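Local coordinates for protein Pts system, fructose-specific iiabc component (Borrelia burgdorferi, PDB 5DLE) that probably phosphorylates fructose as it enters the cell, this chain being the cytoplasmic IIB domain thought to pass the phosphate on to the sugar, at residues A67-I71 / I103-F108; A31-E35 / A96-T100; K13-A19 / S44-Q50. All coordinates share one frame; numbering follows the deposited sequence. Where two conformers were deposited one is given.

Interaction 1. Residues A67-I71 / I103-F108; sequences ASVVI and IIKESF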
loop_
_atom_site.group_PDB
_atom_site.type_symbol
_atom_site.label_atom_id
_atom_site.label_comp_id
_atom_site.label_asym_id
_atom_site.label_seq_id
_atom_site.Cartn_x
_atom_site.Cartn_y
_atom_site.Cartn_z
ATOM N N ALA A 67 2.066 25.488 16.138
ATOM C CA ALA A 67 2.203 24.110 16.595
ATOM C C ALA A 67 3.062 24.014 17.846
ATOM O O ALA A 67 4.058 24.723 17.995
ATOM C CB ALA A 67 2.857 23.286 15.476
ATOM N N SER A 68 2.705 23.060 18.715
ATOM C CA SER A 68 3.553 22.747 19.854
ATOM C C SER A 68 4.730 21.893 19.436
ATOM O O SER A 68 5.819 21.989 20.018
ATOM C CB SER A 68 2.779 22.008 20.933
ATOM O OG SER A 68 1.816 22.861 21.507
ATOM N N VAL A 69 4.498 21.015 18.464
ATOM C CA VAL A 69 5.504 20.050 18.011
ATOM C C VAL A 69 5.315 19.823 16.521
ATOM O O VAL A 69 4.211 19.976 15.995
ATOM C CB VAL A 69 5.379 18.715 18.800
ATOM C CG1 VAL A 69 5.802 18.905 20.259
ATOM C CG2 VAL A 69 3.937 18.262 18.830
ATOM N N VAL A 70 6.400 19.424 15.852
ATOM C CA VAL A 70 6.378 18.972 14.457
ATOM C C VAL A 70 6.792 17.499 14.433
ATOM O O VAL A 70 7.852 17.149 14.958
ATOM C CB VAL A 70 7.364 19.785 13.592
ATOM C CG1 VAL A 70 7.404 19.266 12.159
ATOM C CG2 VAL A 70 7.043 21.322 13.620
ATOM N N ILE A 71 6.000 16.647 13.787
ATOM C CA ILE A 71 6.340 15.235 13.629
ATOM C C ILE A 71 6.584 14.979 12.147
ATOM O O ILE A 71 5.718 15.251 11.306
ATOM C CB ILE A 71 5.234 14.314 14.170
ATOM C CG1 ILE A 71 5.028 14.571 15.663
ATOM C CG2 ILE A 71 5.560 12.803 13.901
ATOM C CD1 ILE A 71 3.911 13.730 16.235
ATOM N N ILE A 103 5.195 7.572 19.669
ATOM C CA ILE A 103 5.797 8.679 18.937
ATOM C C ILE A 103 5.099 9.994 19.250
ATOM O O ILE A 103 5.755 11.032 19.404
ATOM C CB ILE A 103 5.803 8.366 17.439
ATOM C CG1 ILE A 103 7.017 7.506 17.136
ATOM C CG2 ILE A 103 5.784 9.645 16.589
ATOM C CD1 ILE A 103 6.923 6.858 15.807
ATOM N N ILE A 104 3.768 9.992 19.338
ATOM C CA ILE A 104 3.033 11.215 19.685
ATOM C C ILE A 104 3.505 11.716 21.038
ATOM O O ILE A 104 3.784 12.904 21.235
ATOM C CB ILE A 104 1.510 10.954 19.713
ATOM C CG1 ILE A 104 0.950 10.601 18.321
ATOM C CG2 ILE A 104 0.760 12.158 20.332
ATOM C CD1 ILE A 104 1.235 11.630 17.275
ATOM N N LYS A 105 3.591 10.791 21.999
ATOM C CA LYS A 105 3.953 11.201 23.366
ATOM C C LYS A 105 5.384 11.720 23.414
ATOM O O LYS A 105 5.663 12.766 24.030
ATOM C CB LYS A 105 3.773 10.023 24.323
ATOM C CG LYS A 105 2.326 9.737 24.657
ATOM C CD LYS A 105 2.207 8.537 25.604
ATOM C CE LYS A 105 0.746 8.135 25.856
ATOM N NZ LYS A 105 -0.018 9.157 26.638
ATOM N N GLU A 106 6.301 10.999 22.760
ATOM C CA GLU A 106 7.720 11.347 22.756
ATOM C C GLU A 106 7.979 12.664 22.028
ATOM O O GLU A 106 8.991 13.318 22.311
ATOM C CB GLU A 106 8.555 10.231 22.107
ATOM C CG GLU A 106 8.680 8.949 22.954
ATOM C CD GLU A 106 9.032 7.676 22.141
ATOM O OE1 GLU A 106 9.390 7.773 20.939
ATOM O OE2 GLU A 106 8.932 6.563 22.717
ATOM N N SER A 107 7.100 13.064 21.100
ATOM C CA SER A 107 7.404 14.247 20.301
ATOM C C SER A 107 7.480 15.502 21.156
ATOM O O SER A 107 8.213 16.425 20.814
ATOM C CB SER A 107 6.374 14.438 19.182
ATOM O OG SER A 107 5.108 14.796 19.732
ATOM N N PHE A 108 6.764 15.536 22.272
ATOM C CA PHE A 108 6.776 16.738 23.093
ATOM C C PHE A 108 8.085 16.921 23.843
ATOM O O PHE A 108 8.306 17.999 24.420
ATOM C CB PHE A 108 5.597 16.669 24.056
ATOM C CG PHE A 108 4.305 16.865 23.375
ATOM C CD1 PHE A 108 3.611 15.773 22.832
ATOM C CD2 PHE A 108 3.814 18.151 23.177
ATOM C CE1 PHE A 108 2.427 15.965 22.162
ATOM C CE2 PHE A 108 2.620 18.370 22.494
ATOM C CZ PHE A 108 1.924 17.269 21.962
#
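In the alpha/beta fold of this IIB domain, V69 and I71 of strand 69-74 pack against I103, I104 and S107 of helix 100-107 and against F108, which follows S107. The short segments run at 140° to each other, with their axes 9.2 Å apart at closest. No hydrogen bond crosses the contact; it is made by side chains. The side chain of I71 points toward the helix. Its CG1 lies 3.8 Å from S107 CB, and its CD1 reaches I104 CD1 at 3.6 Å. The two isoleucines meet at about a right angle. I104 starts out away from the strand, but its tip turns back to meet I71. I71 CG2 touches I103 CG2 more loosely.

S107 points toward the strand, but its OG, between its own N and carbonyl carbon (chi1 69°), turns back to bond I104 O at 2.8 Å. The hydroxyl is thus paired with a carbonyl of its own segment, although the methyls of V69 and I71 lie close to it.

Next along the chain, F108 turns its ring toward the strand. Its other surroundings include the stacked ring of Y43 and a bound imidazole, probably from the crystallisation liquor. In one of its two modelled conformers, V69 lies over one face of the ring. There its CG1 makes a CH-pi contact 4.0 Å from the F108 ring centroid, 28° off the normal.

Interaction 2. Residues A31-E35 / A96-T100; sequences AKKIE and AINNT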
loop_
_atom_site.group_PDB
_atom_site.type_symbol
_atom_site.label_atom_id
_atom_site.label_comp_id
_atom_site.label_asym_id
_atom_site.label_seq_id
_atom_site.Cartn_x
_atom_site.Cartn_y
_atom_site.Cartn_z
ATOM N N ALA A 31 -0.165 9.023 7.920
ATOM C CA ALA A 31 -0.932 10.246 8.210
ATOM C C ALA A 31 -2.170 9.943 9.009
ATOM O O ALA A 31 -2.459 10.628 10.010
ATOM C CB ALA A 31 -1.306 10.959 6.913
ATOM N N LYS A 32 -2.906 8.905 8.593
ATOM C CA LYS A 32 -4.172 8.616 9.240
ATOM C C LYS A 32 -3.937 8.058 10.630
ATOM O O LYS A 32 -4.684 8.381 11.565
ATOM C CB LYS A 32 -5.001 7.684 8.370
ATOM C CG LYS A 32 -6.404 7.457 8.834
ATOM C CD LYS A 32 -7.247 8.767 8.959
ATOM C CE LYS A 32 -8.582 8.350 9.480
ATOM N NZ LYS A 32 -9.399 9.513 9.914
ATOM N N LYS A 33 -2.895 7.251 10.829
ATOM C CA LYS A 33 -2.639 6.767 12.186
ATOM C C LYS A 33 -2.204 7.905 13.092
ATOM O O LYS A 33 -2.607 7.949 14.267
ATOM C CB LYS A 33 -1.604 5.651 12.195
ATOM C CG LYS A 33 -2.150 4.429 11.506
ATOM C CD LYS A 33 -1.308 3.230 11.747
ATOM C CE LYS A 33 -1.673 2.537 13.065
ATOM N NZ LYS A 33 -0.997 1.187 13.017
ATOM N N ILE A 34 -1.392 8.835 12.573
ATOM C CA ILE A 34 -0.998 9.990 13.402
ATOM C C ILE A 34 -2.226 10.831 13.742
ATOM O O ILE A 34 -2.381 11.270 14.892
ATOM C CB ILE A 34 0.074 10.817 12.670
ATOM C CG1 ILE A 34 1.406 10.057 12.701
ATOM C CG2 ILE A 34 0.238 12.217 13.334
ATOM C CD1 ILE A 34 2.442 10.672 11.785
ATOM N N GLU A 35 -3.093 11.082 12.755
ATOM C CA GLU A 35 -4.332 11.845 13.016
ATOM C C GLU A 35 -5.192 11.156 14.069
ATOM O O GLU A 35 -5.674 11.815 14.991
ATOM C CB GLU A 35 -5.117 12.026 11.717
ATOM C CG GLU A 35 -4.447 12.990 10.748
ATOM C CD GLU A 35 -4.986 12.925 9.318
ATOM O OE1 GLU A 35 -5.923 12.123 9.032
ATOM O OE2 GLU A 35 -4.437 13.667 8.473
ATOM N N ALA A 96 6.504 5.412 12.514
ATOM C CA ALA A 96 5.291 6.190 12.777
ATOM C C ALA A 96 4.049 5.304 12.702
ATOM O O ALA A 96 3.067 5.503 13.441
ATOM C CB ALA A 96 5.187 7.350 11.795
ATOM N N ILE A 97 4.060 4.329 11.800
ATOM C CA ILE A 97 2.902 3.450 11.651
ATOM C C ILE A 97 2.821 2.437 12.771
ATOM O O ILE A 97 1.722 2.144 13.267
ATOM C CB ILE A 97 2.954 2.766 10.275
ATOM C CG1 ILE A 97 2.686 3.824 9.205
ATOM C CG2 ILE A 97 1.926 1.608 10.203
ATOM C CD1 ILE A 97 3.042 3.337 7.761
ATOM N N ASN A 98 3.961 1.881 13.191
ATOM C CA ASN A 98 3.929 0.790 14.151
ATOM C C ASN A 98 4.103 1.232 15.593
ATOM O O ASN A 98 3.862 0.420 16.500
ATOM C CB ASN A 98 5.005 -0.244 13.799
ATOM C CG ASN A 98 4.601 -1.068 12.609
ATOM O OD1 ASN A 98 3.424 -1.102 12.239
ATOM N ND2 ASN A 98 5.569 -1.746 11.994
ATOM N N ASN A 99 4.467 2.489 15.834
ATOM C CA ASN A 99 4.743 2.960 17.191
ATOM C C ASN A 99 4.041 4.277 17.451
ATOM O O ASN A 99 4.595 5.142 18.112
ATOM C CB ASN A 99 6.251 3.129 17.407
ATOM C CG ASN A 99 6.658 3.113 18.885
ATOM O OD1 ASN A 99 5.956 2.568 19.739
ATOM N ND2 ASN A 99 7.828 3.663 19.175
ATOM N N THR A 100 2.814 4.446 16.933
ATOM C CA THR A 100 2.229 5.776 16.828
ATOM C C THR A 100 1.972 6.420 18.195
ATOM O O THR A 100 2.245 7.609 18.375
ATOM C CB THR A 100 0.905 5.734 16.054
ATOM O OG1 THR A 100 0.963 4.815 14.947
ATOM C CG2 THR A 100 0.598 7.140 15.532
#
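The flat groups at this contact are the peptide carbonyls of I97 and A96, approached by K33 and T100. In one of its two modelled conformers, K33 brings NZ to I97 O from 24° outside the carbonyl plane and donates a hydrogen bond of 2.9 Å. T100 OG1 instead lies in the plane of the A96 carbonyl and bonds A96 O at 2.7 Å. Two side chains thus serve two successive carbonyls at the end of helix 93-98, one from across the contact and one from just beyond the turn.

K33 reaches its carbonyl with a chain bent at the third torsion (chi3 85°). On the way its CD passes 3.9 Å from I97 CG2, the two side chains crossing at about a right angle. A positive amine here would probably suit the negative end of the helix dipole.

T100 points at helix 25-40. Its CG2 lies 3.5 Å from K33 O and 4.1 Å from I34 CG1. Its OG1, already bonded to A96 O, also packs beside K33 CB. I34 CD1 also meets A96 CB at 4.3 Å.

The contact joins helix 25-40 to the end of helix 93-98 and the first residue of helix 100-107. I97 also packs on H26, I29 and A30 of helix 25-40. That helix also meets a second subunit: K32 forms a salt bridge with E35 of the neighbouring subunit, and E35 with K32 of the neighbouring subunit. A31 and I34 of the same helix rest on strands 13-19 and 44-50 of the sheet.

Interaction 3. Residues K13-A19 / S44-Q50; sequences KIVAVTA and SIRVETQ
Strands 13-19 and 44-50 run parallel, 18° apart in direction, and pair in register from K13 with S44 to A19 with Q50. They are the two strands of a beta-alpha-beta unit whose crossover is helix 25-40. I14, A16 and T18 each donate one backbone bond and accept another across the pair. Among these six bonds, I14 N to S44 O is 2.8 Å and R46 N to I14 O is 3.1 Å. The alternate residues V15 and V17 bond strand 69-74 instead, placing strand 13-19 inside the sheet. The loop after A19 probably carries the phosphorylated cysteine, as in related IIB domains.

I14, A16, T18, I45, V47 and T49 lie on the face covered by helix 25-40. I45 sends CG1 anti to its backbone N, and a bend at chi2 (77°) brings CD1 toward I14 of the adjoining strand. I45 CD1 then lies only 3.5 Å from I14 CG2, a tight contact. Further along, A16 CB meets V47 CG2 at 4.1 Å. T18 and T49 stand side by side, with T49 CG2 3.5 Å from T18 OG1; that hydroxyl is bonded to T27 O of the crossover helix.

The other face mixes K13, R46, E48 and Q50 with S44, V15, V17 and A19. R46 leads away from strand 13-19 to a salt bridge with E63. The carboxylate of E48 is buried beside V17 and has several partners. Its OE1 takes a salt bridge from R82 and a bond from L59 N. Its OE2 is 3.9 Å from V17 CG1 and accepts Q50 NE2 at 2.8 Å, nearly in the Q50 amide plane.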
loop_
_atom_site.group_PDB
_atom_site.type_symbol
_atom_site.label_atom_id
_atom_site.label_comp_id
_atom_site.label_asym_id
_atom_site.label_seq_id
_atom_site.Cartn_x
_atom_site.Cartn_y
_atom_site.Cartn_z
ATOM N N LYS A 13 -1.632 22.039 19.510
ATOM C CA LYS A 13 -1.633 21.725 18.083
ATOM C C LYS A 13 -0.383 20.942 17.709
ATOM O O LYS A 13 0.738 21.293 18.085
ATOM C CB LYS A 13 -1.722 23.005 17.254
ATOM C CG LYS A 13 -3.086 23.748 17.451
ATOM C CD LYS A 13 -3.099 25.044 16.683
ATOM C CE LYS A 13 -4.399 25.782 16.899
ATOM N NZ LYS A 13 -4.560 26.873 15.908
ATOM N N ILE A 14 -0.576 19.888 16.922
ATOM C CA ILE A 14 0.539 19.155 16.316
ATOM C C ILE A 14 0.478 19.412 14.820
ATOM O O ILE A 14 -0.622 19.478 14.256
ATOM C CB ILE A 14 0.425 17.646 16.616
ATOM C CG1 ILE A 14 0.488 17.384 18.119
ATOM C CG2 ILE A 14 1.515 16.836 15.837
ATOM C CD1 ILE A 14 0.308 15.926 18.512
ATOM N N VAL A 15 1.629 19.595 14.175
ATOM C CA VAL A 15 1.661 19.479 12.715
ATOM C C VAL A 15 2.584 18.331 12.344
ATOM O O VAL A 15 3.530 17.989 13.076
ATOM C CB VAL A 15 2.084 20.783 12.001
ATOM C CG1 VAL A 15 1.045 21.882 12.283
ATOM C CG2 VAL A 15 3.499 21.224 12.412
ATOM N N ALA A 16 2.289 17.704 11.208
ATOM C CA ALA A 16 3.120 16.589 10.782
ATOM C C ALA A 16 3.312 16.637 9.275
ATOM O O ALA A 16 2.477 17.204 8.548
ATOM C CB ALA A 16 2.492 15.233 11.159
ATOM N N VAL A 17 4.400 16.008 8.800
ATOM C CA VAL A 17 4.562 15.714 7.375
ATOM C C VAL A 17 4.784 14.222 7.274
ATOM O O VAL A 17 5.615 13.675 8.012
ATOM C CB VAL A 17 5.765 16.443 6.739
ATOM C CG1 VAL A 17 5.863 16.118 5.257
ATOM C CG2 VAL A 17 5.683 17.958 6.941
ATOM N N THR A 18 4.069 13.561 6.349
ATOM C CA THR A 18 4.380 12.169 6.066
ATOM C C THR A 18 4.839 12.100 4.617
ATOM O O THR A 18 4.283 12.769 3.736
ATOM C CB THR A 18 3.223 11.241 6.340
ATOM O OG1 THR A 18 2.151 11.461 5.390
ATOM C CG2 THR A 18 2.736 11.408 7.807
ATOM N N ALA A 19 5.897 11.326 4.375
ATOM C CA ALA A 19 6.467 11.310 3.027
ATOM C C ALA A 19 7.128 9.971 2.792
ATOM O O ALA A 19 8.144 9.678 3.390
ATOM C CB ALA A 19 7.477 12.443 2.849
ATOM N N SER A 44 -5.115 18.774 18.532
ATOM C CA SER A 44 -5.424 19.221 17.182
ATOM C C SER A 44 -4.292 18.776 16.266
ATOM O O SER A 44 -3.135 18.741 16.694
ATOM C CB SER A 44 -5.527 20.756 17.178
ATOM O OG SER A 44 -6.184 21.198 16.016
ATOM N N ILE A 45 -4.605 18.410 15.015
ATOM C CA ILE A 45 -3.556 17.871 14.143
ATOM C C ILE A 45 -3.794 18.341 12.706
ATOM O O ILE A 45 -4.930 18.324 12.220
ATOM C CB ILE A 45 -3.529 16.316 14.260
ATOM C CG1 ILE A 45 -2.517 15.648 13.316
ATOM C CG2 ILE A 45 -4.897 15.705 13.977
ATOM C CD1 ILE A 45 -1.112 15.766 13.814
ATOM N N ARG A 46 -2.724 18.766 12.022
ATOM C CA ARG A 46 -2.736 18.985 10.572
ATOM C C ARG A 46 -1.586 18.195 9.977
ATOM O O ARG A 46 -0.473 18.266 10.508
ATOM C CB ARG A 46 -2.569 20.476 10.234
ATOM C CG ARG A 46 -3.907 21.214 10.117
ATOM C CD ARG A 46 -4.535 21.041 8.705
ATOM N NE ARG A 46 -3.651 21.682 7.738
ATOM C CZ ARG A 46 -2.949 21.092 6.782
ATOM N NH1 ARG A 46 -3.065 19.789 6.484
ATOM N NH2 ARG A 46 -2.149 21.862 6.058
ATOM N N VAL A 47 -1.848 17.441 8.891
ATOM C CA VAL A 47 -0.826 16.626 8.236
ATOM C C VAL A 47 -0.699 17.007 6.762
ATOM O O VAL A 47 -1.696 17.006 6.018
ATOM C CB VAL A 47 -1.123 15.115 8.363
ATOM C CG1 VAL A 47 0.055 14.293 7.794
ATOM C CG2 VAL A 47 -1.303 14.740 9.785
ATOM N N GLU A 48 0.527 17.303 6.344
ATOM C CA GLU A 48 0.922 17.419 4.951
ATOM C C GLU A 48 1.399 16.058 4.465
ATOM O O GLU A 48 2.148 15.375 5.164
ATOM C CB GLU A 48 2.060 18.443 4.840
ATOM C CG GLU A 48 2.882 18.393 3.563
ATOM C CD GLU A 48 4.000 19.448 3.582
ATOM O OE1 GLU A 48 3.781 20.518 4.173
ATOM O OE2 GLU A 48 5.100 19.200 3.048
ATOM N N THR A 49 0.998 15.675 3.259
ATOM C CA THR A 49 1.428 14.395 2.724
ATOM C C THR A 49 2.254 14.581 1.457
ATOM O O THR A 49 2.006 15.487 0.668
ATOM C CB THR A 49 0.228 13.467 2.398
ATOM O OG1 THR A 49 -0.704 14.121 1.522
ATOM C CG2 THR A 49 -0.505 13.023 3.671
ATOM N N GLN A 50 3.244 13.706 1.283
ATOM C CA GLN A 50 4.070 13.676 0.065
ATOM C C GLN A 50 4.282 12.243 -0.400
ATOM O O GLN A 50 4.716 11.392 0.380
ATOM C CB GLN A 50 5.446 14.309 0.322
ATOM C CG GLN A 50 5.418 15.622 1.123
ATOM C CD GLN A 50 6.754 16.343 1.046
ATOM O OE1 GLN A 50 7.685 15.888 0.337
ATOM N NE2 GLN A 50 6.863 17.465 1.736
#

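In the fold
All three contacts lie in one IIB domain, with centres 11 to 12 Å apart. Interaction 3 forms the middle of the sheet. Interaction 1 uses the next strand, 69-74, where S68 N and I71 N probably bond K13 O and V15 O. Interaction 2 lies a layer out, on the crossover helix of interaction 3. A31 and I34 there touch V47 and I45. Interactions 1 and 2 meet where I104 packs on I34 and I103 on A96. Along the chain interaction 3 closes before interaction 1 opens, whereas interaction 2 alternates with both. Helices 25-40 and 100-107 pack side by side on one face of the sheet, and helix 93-98 rests against both.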